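Local coordinates for protein type I site-specific restriction-modification system, R (Restriction) subunit (PDB 3H1T) that probably serves as the ATP-driven motor and DNA-cleaving subunit of a type I restriction enzyme, of which this chain is the N-terminal and helicase-like part, at residues A[37-48]-A[142-150]; A[100-108]-A[119-130]. All coordinates share one frame; numbering follows the deposited sequence.

Interaction 1: residues A[37-48]-A[142-150]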
loop_
_atom_site.group_PDB
_atom_site.type_symbol
_atom_site.label_atom_id
_atom_site.label_comp_id
_atom_site.label_asym_id
_atom_site.label_seq_id
_atom_site.Cartn_x
_atom_site.Cartn_y
_atom_site.Cartn_z
ATOM N N LYS A 37 9.934 -36.170 -3.198
ATOM C CA LYS A 37 11.258 -35.691 -2.792
ATOM C C LYS A 37 11.156 -34.559 -1.782
ATOM O O LYS A 37 12.013 -34.428 -0.904
ATOM C CB LYS A 37 12.087 -35.260 -4.010
ATOM C CG LYS A 37 12.607 -36.445 -4.820
ATOM C CD LYS A 37 13.421 -36.007 -6.037
ATOM C CE LYS A 37 14.022 -37.195 -6.776
ATOM N NZ LYS A 37 14.911 -36.770 -7.897
ATOM N N LEU A 38 10.116 -33.738 -1.886
ATOM C CA LEU A 38 9.960 -32.649 -0.921
ATOM C C LEU A 38 9.628 -33.235 0.463
ATOM O O LEU A 38 10.162 -32.786 1.492
ATOM C CB LEU A 38 8.864 -31.664 -1.361
ATOM C CG LEU A 38 9.284 -30.677 -2.478
ATOM C CD1 LEU A 38 8.059 -29.973 -3.060
ATOM C CD2 LEU A 38 10.276 -29.642 -1.932
ATOM N N LYS A 39 8.759 -34.247 0.488
ATOM C CA LYS A 39 8.378 -34.895 1.739
ATOM C C LYS A 39 9.569 -35.653 2.326
ATOM O O LYS A 39 9.810 -35.632 3.531
ATOM C CB LYS A 39 7.202 -35.840 1.494
ATOM C CG LYS A 39 5.863 -35.133 1.417
ATOM C CD LYS A 39 4.755 -36.061 0.943
ATOM C CE LYS A 39 3.441 -35.308 0.778
ATOM N NZ LYS A 39 2.419 -36.175 0.143
ATOM N N GLU A 40 10.313 -36.331 1.470
ATOM C CA GLU A 40 11.488 -37.055 1.917
ATOM C C GLU A 40 12.456 -36.092 2.629
ATOM O O GLU A 40 13.215 -36.504 3.508
ATOM C CB GLU A 40 12.178 -37.699 0.713
ATOM C CG GLU A 40 11.509 -38.961 0.206
ATOM C CD GLU A 40 11.984 -39.349 -1.179
ATOM O OE1 GLU A 40 13.165 -39.087 -1.483
ATOM O OE2 GLU A 40 11.181 -39.915 -1.958
ATOM N N SER A 41 12.427 -34.812 2.257
ATOM C CA SER A 41 13.322 -33.837 2.872
ATOM C C SER A 41 12.720 -33.134 4.086
ATOM O O SER A 41 13.289 -32.171 4.596
ATOM C CB SER A 41 13.801 -32.804 1.842
ATOM O OG SER A 41 14.592 -33.424 0.836
ATOM N N GLY A 42 11.565 -33.618 4.539
ATOM C CA GLY A 42 10.936 -33.070 5.729
ATOM C C GLY A 42 10.109 -31.814 5.671
ATOM O O GLY A 42 9.880 -31.216 6.728
ATOM N N TRP A 43 9.635 -31.427 4.487
ATOM C CA TRP A 43 8.849 -30.204 4.350
ATOM C C TRP A 43 7.392 -30.338 4.740
ATOM O O TRP A 43 6.640 -29.355 4.704
ATOM C CB TRP A 43 8.960 -29.652 2.922
ATOM C CG TRP A 43 10.310 -29.105 2.652
ATOM C CD1 TRP A 43 11.366 -29.763 2.098
ATOM C CD2 TRP A 43 10.798 -27.832 3.062
ATOM N NE1 TRP A 43 12.492 -28.973 2.136
ATOM C CE2 TRP A 43 12.166 -27.777 2.716
ATOM C CE3 TRP A 43 10.207 -26.716 3.667
ATOM C CZ2 TRP A 43 12.964 -26.666 2.995
ATOM C CZ3 TRP A 43 11.001 -25.615 3.943
ATOM C CH2 TRP A 43 12.362 -25.593 3.592
ATOM N N GLU A 44 7.006 -31.539 5.161
ATOM C CA GLU A 44 5.625 -31.800 5.565
ATOM C C GLU A 44 5.520 -32.168 7.047
ATOM O O GLU A 44 4.444 -32.507 7.534
ATOM C CB GLU A 44 5.057 -32.927 4.717
ATOM C CG GLU A 44 3.545 -33.048 4.713
ATOM C CD GLU A 44 3.123 -34.450 4.328
ATOM O OE1 GLU A 44 3.996 -35.344 4.334
ATOM O OE2 GLU A 44 1.932 -34.672 4.037
ATOM N N ASN A 45 6.651 -32.095 7.746
ATOM C CA ASN A 45 6.738 -32.397 9.171
ATOM C C ASN A 45 6.588 -31.092 9.939
ATOM O O ASN A 45 7.451 -30.212 9.847
ATOM C CB ASN A 45 8.094 -33.012 9.491
ATOM C CG ASN A 45 8.306 -34.355 8.821
ATOM O OD1 ASN A 45 9.445 -34.790 8.636
ATOM N ND2 ASN A 45 7.215 -35.027 8.466
ATOM N N ASN A 46 5.514 -30.982 10.719
ATOM C CA ASN A 46 5.208 -29.775 11.495
ATOM C C ASN A 46 6.415 -29.231 12.283
ATOM O O ASN A 46 7.155 -29.994 12.892
ATOM C CB ASN A 46 4.023 -30.070 12.417
ATOM C CG ASN A 46 2.784 -30.526 11.642
ATOM O OD1 ASN A 46 2.043 -31.416 12.066
ATOM N ND2 ASN A 46 2.555 -29.886 10.486
ATOM N N PRO A 47 6.542 -27.892 12.372
ATOM C CA PRO A 47 5.681 -26.848 11.804
ATOM C C PRO A 47 5.822 -26.529 10.314
ATOM O O PRO A 47 5.039 -25.751 9.772
ATOM C CB PRO A 47 6.010 -25.659 12.699
ATOM C CG PRO A 47 7.468 -25.777 12.799
ATOM C CD PRO A 47 7.687 -27.269 13.063
ATOM N N SER A 48 6.795 -27.124 9.639
ATOM C CA SER A 48 6.978 -26.832 8.218
ATOM C C SER A 48 5.816 -27.334 7.374
ATOM O O SER A 48 5.090 -28.237 7.791
ATOM C CB SER A 48 8.279 -27.460 7.720
ATOM O OG SER A 48 9.360 -27.041 8.530
ATOM N N ARG A 142 19.343 -33.621 -3.834
ATOM C CA ARG A 142 18.062 -33.623 -3.148
ATOM C C ARG A 142 17.743 -32.232 -2.595
ATOM O O ARG A 142 18.604 -31.359 -2.550
ATOM C CB ARG A 142 18.091 -34.655 -2.009
ATOM C CG ARG A 142 19.284 -34.509 -1.064
ATOM C CD ARG A 142 18.923 -34.920 0.350
ATOM N NE ARG A 142 18.758 -33.772 1.237
ATOM C CZ ARG A 142 19.664 -33.371 2.122
ATOM N NH1 ARG A 142 20.803 -34.030 2.244
ATOM N NH2 ARG A 142 19.436 -32.306 2.881
ATOM N N PHE A 143 16.493 -32.033 -2.193
ATOM C CA PHE A 143 16.061 -30.766 -1.615
ATOM C C PHE A 143 16.610 -30.556 -0.216
ATOM O O PHE A 143 16.715 -31.488 0.560
ATOM C CB PHE A 143 14.535 -30.713 -1.534
ATOM C CG PHE A 143 13.857 -30.491 -2.843
ATOM C CD1 PHE A 143 13.892 -29.235 -3.453
ATOM C CD2 PHE A 143 13.202 -31.542 -3.483
ATOM C CE1 PHE A 143 13.300 -29.026 -4.690
ATOM C CE2 PHE A 143 12.603 -31.346 -4.725
ATOM C CZ PHE A 143 12.658 -30.081 -5.335
ATOM N N PRO A 144 16.977 -29.312 0.123
ATOM C CA PRO A 144 17.487 -29.041 1.465
ATOM C C PRO A 144 16.320 -29.267 2.435
ATOM O O PRO A 144 15.143 -29.250 2.038
ATOM C CB PRO A 144 17.871 -27.562 1.387
ATOM C CG PRO A 144 18.323 -27.422 -0.035
ATOM C CD PRO A 144 17.165 -28.123 -0.729
ATOM N N THR A 145 16.633 -29.448 3.713
ATOM C CA THR A 145 15.594 -29.656 4.696
ATOM C C THR A 145 15.216 -28.303 5.286
ATOM O O THR A 145 15.980 -27.339 5.194
ATOM C CB THR A 145 16.076 -30.585 5.819
ATOM O OG1 THR A 145 17.154 -29.959 6.530
ATOM C CG2 THR A 145 16.577 -31.892 5.254
ATOM N N PRO A 146 14.015 -28.205 5.890
ATOM C CA PRO A 146 13.599 -26.935 6.493
ATOM C C PRO A 146 14.672 -26.368 7.417
ATOM O O PRO A 146 14.961 -25.174 7.401
ATOM C CB PRO A 146 12.332 -27.319 7.252
ATOM C CG PRO A 146 11.707 -28.328 6.339
ATOM C CD PRO A 146 12.912 -29.188 5.951
ATOM N N ASP A 147 15.253 -27.241 8.221
ATOM C CA ASP A 147 16.285 -26.856 9.177
ATOM C C ASP A 147 17.545 -26.331 8.494
ATOM O O ASP A 147 18.111 -25.323 8.923
ATOM C CB ASP A 147 16.611 -28.051 10.076
ATOM C CG ASP A 147 17.497 -27.683 11.246
ATOM O OD1 ASP A 147 18.714 -27.480 11.043
ATOM O OD2 ASP A 147 16.959 -27.607 12.371
ATOM N N GLU A 148 17.982 -27.007 7.432
ATOM C CA GLU A 148 19.177 -26.584 6.703
ATOM C C GLU A 148 18.996 -25.167 6.144
ATOM O O GLU A 148 19.870 -24.314 6.312
ATOM C CB GLU A 148 19.491 -27.552 5.553
ATOM C CG GLU A 148 19.815 -28.980 5.984
ATOM C CD GLU A 148 20.150 -29.890 4.811
ATOM O OE1 GLU A 148 19.610 -29.666 3.709
ATOM O OE2 GLU A 148 20.935 -30.845 4.989
ATOM N N LEU A 149 17.867 -24.909 5.481
ATOM C CA LEU A 149 17.620 -23.583 4.925
ATOM C C LEU A 149 17.503 -22.483 5.977
ATOM O O LEU A 149 18.045 -21.393 5.800
ATOM C CB LEU A 149 16.355 -23.567 4.062
ATOM C CG LEU A 149 16.354 -24.356 2.742
ATOM C CD1 LEU A 149 15.242 -23.799 1.866
ATOM C CD2 LEU A 149 17.699 -24.228 2.024
ATOM N N PHE A 150 16.787 -22.761 7.065
ATOM C CA PHE A 150 16.599 -21.787 8.135
ATOM C C PHE A 150 17.937 -21.477 8.806
ATOM O O PHE A 150 18.160 -20.366 9.276
ATOM C CB PHE A 150 15.603 -22.329 9.160
ATOM C CG PHE A 150 15.218 -21.337 10.226
ATOM C CD1 PHE A 150 14.567 -20.157 9.888
ATOM C CD2 PHE A 150 15.475 -21.594 11.571
ATOM C CE1 PHE A 150 14.169 -19.244 10.868
ATOM C CE2 PHE A 150 15.084 -20.690 12.565
ATOM C CZ PHE A 150 14.427 -19.509 12.211
HETATM O O HOH W 1 14.611 -34.461 -1.890
#

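Interaction 2: residues A[100-108]-A[119-130]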
loop_
_atom_site.group_PDB
_atom_site.type_symbol
_atom_site.label_atom_id
_atom_site.label_comp_id
_atom_site.label_asym_id
_atom_site.label_seq_id
_atom_site.Cartn_x
_atom_site.Cartn_y
_atom_site.Cartn_z
ATOM N N VAL A 100 16.351 -28.823 -16.605
ATOM C CA VAL A 100 16.124 -28.091 -15.354
ATOM C C VAL A 100 16.370 -26.592 -15.409
ATOM O O VAL A 100 15.558 -25.819 -14.920
ATOM C CB VAL A 100 16.993 -28.623 -14.188
ATOM C CG1 VAL A 100 16.193 -29.601 -13.359
ATOM C CG2 VAL A 100 18.256 -29.251 -14.723
ATOM N N GLY A 101 17.489 -26.186 -15.998
ATOM C CA GLY A 101 17.820 -24.777 -16.084
ATOM C C GLY A 101 16.742 -23.902 -16.686
ATOM O O GLY A 101 16.868 -22.680 -16.679
ATOM N N GLN A 102 15.689 -24.519 -17.210
ATOM C CA GLN A 102 14.606 -23.787 -17.851
ATOM C C GLN A 102 13.838 -22.929 -16.854
ATOM O O GLN A 102 13.728 -21.716 -17.036
ATOM C CB GLN A 102 13.660 -24.776 -18.545
ATOM C CG GLN A 102 12.688 -24.145 -19.548
ATOM C CD GLN A 102 11.710 -25.168 -20.114
ATOM O OE1 GLN A 102 12.076 -26.026 -20.930
ATOM N NE2 GLN A 102 10.466 -25.095 -19.665
ATOM N N GLY A 103 13.315 -23.549 -15.798
ATOM C CA GLY A 103 12.556 -22.809 -14.802
ATOM C C GLY A 103 13.346 -21.979 -13.804
ATOM O O GLY A 103 12.750 -21.425 -12.884
HETATM N N MSE A 104 14.660 -21.866 -13.979
HETATM C CA MSE A 104 15.469 -21.116 -13.027
HETATM C C MSE A 104 15.136 -19.636 -12.901
HETATM O O MSE A 104 14.897 -19.153 -11.793
HETATM C CB MSE A 104 16.964 -21.269 -13.335
HETATM C CG MSE A 104 17.859 -20.796 -12.178
HETATM SE SE MSE A 104 17.785 -21.964 -10.609
HETATM C CE MSE A 104 16.191 -21.310 -9.735
ATOM N N GLN A 105 15.118 -18.908 -14.016
ATOM C CA GLN A 105 14.814 -17.488 -13.933
ATOM C C GLN A 105 13.375 -17.269 -13.470
ATOM O O GLN A 105 13.101 -16.316 -12.756
ATOM C CB GLN A 105 15.154 -16.768 -15.263
ATOM C CG GLN A 105 16.653 -16.321 -15.305
ATOM C CD GLN A 105 17.139 -15.684 -16.629
ATOM O OE1 GLN A 105 18.319 -15.339 -16.765
ATOM N NE2 GLN A 105 16.235 -15.525 -17.593
ATOM N N GLN A 106 12.464 -18.167 -13.833
ATOM C CA GLN A 106 11.079 -18.027 -13.381
ATOM C C GLN A 106 10.975 -18.232 -11.866
ATOM O O GLN A 106 10.207 -17.559 -11.186
ATOM C CB GLN A 106 10.165 -19.037 -14.090
ATOM C CG GLN A 106 8.700 -18.988 -13.613
ATOM C CD GLN A 106 8.051 -17.622 -13.811
ATOM O OE1 GLN A 106 7.818 -17.190 -14.945
ATOM N NE2 GLN A 106 7.765 -16.932 -12.707
ATOM N N ALA A 107 11.744 -19.182 -11.348
ATOM C CA ALA A 107 11.740 -19.466 -9.920
ATOM C C ALA A 107 12.406 -18.327 -9.161
ATOM O O ALA A 107 11.970 -17.962 -8.075
ATOM C CB ALA A 107 12.462 -20.775 -9.638
ATOM N N LYS A 108 13.469 -17.774 -9.735
ATOM C CA LYS A 108 14.179 -16.656 -9.117
ATOM C C LYS A 108 13.254 -15.435 -9.051
ATOM O O LYS A 108 13.272 -14.674 -8.091
ATOM C CB LYS A 108 15.438 -16.302 -9.926
ATOM C CG LYS A 108 16.608 -17.253 -9.704
ATOM C CD LYS A 108 17.824 -16.926 -10.563
ATOM C CE LYS A 108 18.225 -15.459 -10.486
ATOM N NZ LYS A 108 19.678 -15.255 -10.750
ATOM N N ALA A 119 15.642 -20.464 -4.162
ATOM C CA ALA A 119 14.814 -20.773 -5.315
ATOM C C ALA A 119 15.225 -22.080 -5.975
ATOM O O ALA A 119 16.413 -22.362 -6.102
ATOM C CB ALA A 119 14.892 -19.622 -6.331
ATOM N N TYR A 120 14.246 -22.872 -6.403
ATOM C CA TYR A 120 14.521 -24.159 -7.028
ATOM C C TYR A 120 13.799 -24.393 -8.334
ATOM O O TYR A 120 12.659 -24.010 -8.514
ATOM C CB TYR A 120 14.148 -25.287 -6.070
ATOM C CG TYR A 120 14.863 -25.175 -4.759
ATOM C CD1 TYR A 120 16.147 -25.701 -4.604
ATOM C CD2 TYR A 120 14.304 -24.456 -3.706
ATOM C CE1 TYR A 120 16.861 -25.507 -3.428
ATOM C CE2 TYR A 120 15.005 -24.246 -2.524
ATOM C CZ TYR A 120 16.285 -24.767 -2.392
ATOM O OH TYR A 120 16.983 -24.510 -1.246
ATOM N N SER A 121 14.482 -25.034 -9.257
ATOM C CA SER A 121 13.892 -25.391 -10.514
ATOM C C SER A 121 14.107 -26.896 -10.557
ATOM O O SER A 121 15.198 -27.375 -10.254
ATOM C CB SER A 121 14.611 -24.680 -11.654
ATOM O OG SER A 121 14.024 -25.046 -12.872
ATOM N N THR A 122 13.076 -27.651 -10.917
ATOM C CA THR A 122 13.211 -29.089 -10.958
ATOM C C THR A 122 12.361 -29.700 -12.042
ATOM O O THR A 122 11.335 -29.140 -12.423
ATOM C CB THR A 122 12.792 -29.715 -9.627
ATOM O OG1 THR A 122 12.830 -31.144 -9.736
ATOM C CG2 THR A 122 11.380 -29.268 -9.265
ATOM N N ASN A 123 12.803 -30.854 -12.538
ATOM C CA ASN A 123 12.078 -31.587 -13.562
ATOM C C ASN A 123 11.811 -32.986 -13.038
ATOM O O ASN A 123 11.599 -33.918 -13.814
ATOM C CB ASN A 123 12.882 -31.639 -14.872
ATOM C CG ASN A 123 14.260 -32.291 -14.712
ATOM O OD1 ASN A 123 14.697 -32.618 -13.611
ATOM N ND2 ASN A 123 14.949 -32.470 -15.831
ATOM N N GLY A 124 11.806 -33.124 -11.716
ATOM C CA GLY A 124 11.578 -34.427 -11.126
ATOM C C GLY A 124 12.869 -35.145 -10.769
ATOM O O GLY A 124 13.161 -35.365 -9.587
ATOM N N HIS A 125 13.671 -35.503 -11.769
ATOM C CA HIS A 125 14.915 -36.189 -11.457
ATOM C C HIS A 125 16.042 -35.247 -11.105
ATOM O O HIS A 125 16.920 -35.612 -10.339
ATOM C CB HIS A 125 15.345 -37.154 -12.575
ATOM C CG HIS A 125 15.332 -36.564 -13.948
ATOM N ND1 HIS A 125 14.172 -36.394 -14.672
ATOM C CD2 HIS A 125 16.348 -36.193 -14.768
ATOM C CE1 HIS A 125 14.473 -35.950 -15.882
ATOM N NE2 HIS A 125 15.786 -35.822 -15.966
ATOM N N GLU A 126 16.010 -34.029 -11.625
ATOM C CA GLU A 126 17.068 -33.072 -11.310
ATOM C C GLU A 126 16.553 -31.894 -10.495
ATOM O O GLU A 126 15.378 -31.544 -10.558
ATOM C CB GLU A 126 17.725 -32.551 -12.587
ATOM C CG GLU A 126 18.643 -33.523 -13.262
ATOM C CD GLU A 126 18.900 -33.146 -14.701
ATOM O OE1 GLU A 126 17.917 -33.015 -15.464
ATOM O OE2 GLU A 126 20.081 -32.989 -15.072
ATOM N N ILE A 127 17.455 -31.282 -9.735
ATOM C CA ILE A 127 17.109 -30.143 -8.903
ATOM C C ILE A 127 18.170 -29.067 -9.045
ATOM O O ILE A 127 19.347 -29.321 -8.830
ATOM C CB ILE A 127 17.008 -30.568 -7.430
ATOM C CG1 ILE A 127 15.921 -31.641 -7.286
ATOM C CG2 ILE A 127 16.691 -29.367 -6.565
ATOM C CD1 ILE A 127 15.930 -32.378 -5.954
ATOM N N LEU A 128 17.756 -27.871 -9.426
ATOM C CA LEU A 128 18.680 -26.756 -9.597
ATOM C C LEU A 128 18.366 -25.698 -8.540
ATOM O O LEU A 128 17.237 -25.235 -8.446
ATOM C CB LEU A 128 18.509 -26.140 -10.987
ATOM C CG LEU A 128 19.739 -25.785 -11.827
ATOM C CD1 LEU A 128 19.312 -24.656 -12.738
ATOM C CD2 LEU A 128 20.928 -25.370 -10.961
ATOM N N GLU A 129 19.362 -25.303 -7.756
ATOM C CA GLU A 129 19.151 -24.319 -6.704
ATOM C C GLU A 129 19.885 -22.993 -6.917
ATOM O O GLU A 129 21.033 -22.976 -7.352
ATOM C CB GLU A 129 19.593 -24.895 -5.354
ATOM C CG GLU A 129 19.526 -23.911 -4.185
ATOM C CD GLU A 129 20.259 -24.384 -2.930
ATOM O OE1 GLU A 129 21.507 -24.363 -2.918
ATOM O OE2 GLU A 129 19.584 -24.769 -1.954
ATOM N N PHE A 130 19.206 -21.885 -6.646
ATOM C CA PHE A 130 19.865 -20.602 -6.698
ATOM C C PHE A 130 19.722 -20.113 -5.272
ATOM O O PHE A 130 18.616 -19.947 -4.760
ATOM C CB PHE A 130 19.224 -19.577 -7.626
ATOM C CG PHE A 130 19.969 -18.270 -7.626
ATOM C CD1 PHE A 130 21.100 -18.095 -8.425
ATOM C CD2 PHE A 130 19.615 -17.252 -6.738
ATOM C CE1 PHE A 130 21.870 -16.930 -8.331
ATOM C CE2 PHE A 130 20.384 -16.085 -6.635
ATOM C CZ PHE A 130 21.506 -15.924 -7.429
#

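Interaction 1: residues A[37-48]-A[142-150]
Trp43 lies flat against Pro146, and its side chain can be followed outward from CB. CB leads off with CG anti to the carbonyl carbon (chi1 -70°), which brings the indole round to the start of helix 146-157. CG is the first ring atom to meet Pro146 CG, and CD2 comes closer, 3.4 Å from that same carbon. Pro146 CG sits over the middle of the six-membered ring, 3.4 Å from its centroid, in a CH-pi contact. On the pyrrole side NE1 donates a hydrogen bond to Pro144 O at 2.7 Å, the acceptor near the ring plane and the bond in the carbonyl plane. At the far end CH2 reaches Pro146 CA and, obliquely, Leu149 CD1 at 3.8 Å.

Leu38 CD2 stands over the Phe143 ring, 3.7 Å from its centroid, while Lys37 CB comes to the ring edge. Phe143 O is gripped from opposite faces of its plane: Ser41 OG donates at 2.9 Å and Arg142 NE at 3.1 Å. Arg142 NH2 also forms a salt bridge to Glu148, whose OE1 accepts from Thr145 N. Leu80 of strand 75-81 and Ile88 of strand 86-93 also touch Trp43. Thr145 is the N-cap, its OG1 bond from Glu148 N being less certain. This helix start is packed and hydrogen-bonded against the end of helix 26-40 and the turn after it.

Interaction 2: residues A[100-108]-A[119-130]
Ser121 OG donates to Val100 O at 2.7 Å, tilted 22° from the carbonyl plane. The hydroxyl is turned anti to its own backbone N (chi1 180°), which carries it under the turn leading into helix 104-114. Gly103 has no side chain there, and its C atom comes within 3.3 Å of Ser121 OG.

On one side of this bond the Val100 side chain meets the hairpin end. CG1 touches both Asn123 OD1 and Glu126 CB, the valine lying roughly at a right angle to the glutamate chain. Asn123 and Glu126 are themselves tied together, since Asn123 ND2 donates to Glu126 OE1 in the amide plane and OD1 accepts Glu126 N in an Asx motif.

On the other side selenomethionine Met104 crosses Leu128 at about a right angle. Its bends at chi2 and chi3 set SE 3.8 Å from Leu128 CD1 and bring CE within reach of both Ala119 CB and Phe130 CB. Ala107 CB meets Tyr120 O at 3.4 Å, where the axes of segments 104-108 and 119-122 approach to 7.1 Å. Farther along, Lys108 runs over one face of Phe130: CD lies above the ring and NZ, offset toward the rim, is 3.9 Å from the centroid, a cation-pi contact.

Segment 104-108 runs roughly antiparallel to strand 119-122, at 149°, within the beta-alpha-beta crossover of strand 86-93, helix 104-114 and strand 118-122. The contact is mostly apolar, with one bond from the buried Ser121 hydroxyl fixing the entry turn and the lysine charge probably steadied by the aromatic face.

Overall arrangement
The two contacts lie about 17 Å apart, centre to centre, and both involve one six-stranded mixed sheet of the N-terminal domain, interaction 2 including two of its strands and interaction 1 packing against it. Interaction 2 is nested inside the chain loop that interaction 1 closes: helix 26-40 comes first, then the sheet with helix 104-114, and finally helix 146-157. They sit on opposite faces of strand 118-122. Ala119 and Ser121 face helix 104-114, whereas Tyr120 meets Pro144 and Leu149 of interaction 1. Lys37 NZ hydrogen-bonds to Gly124 O, linking the first helix to the hairpin turn. Sheet and flanking helices together are consistent with the nuclease domain of HsdR subunits, separate from the two helicase-like sheets.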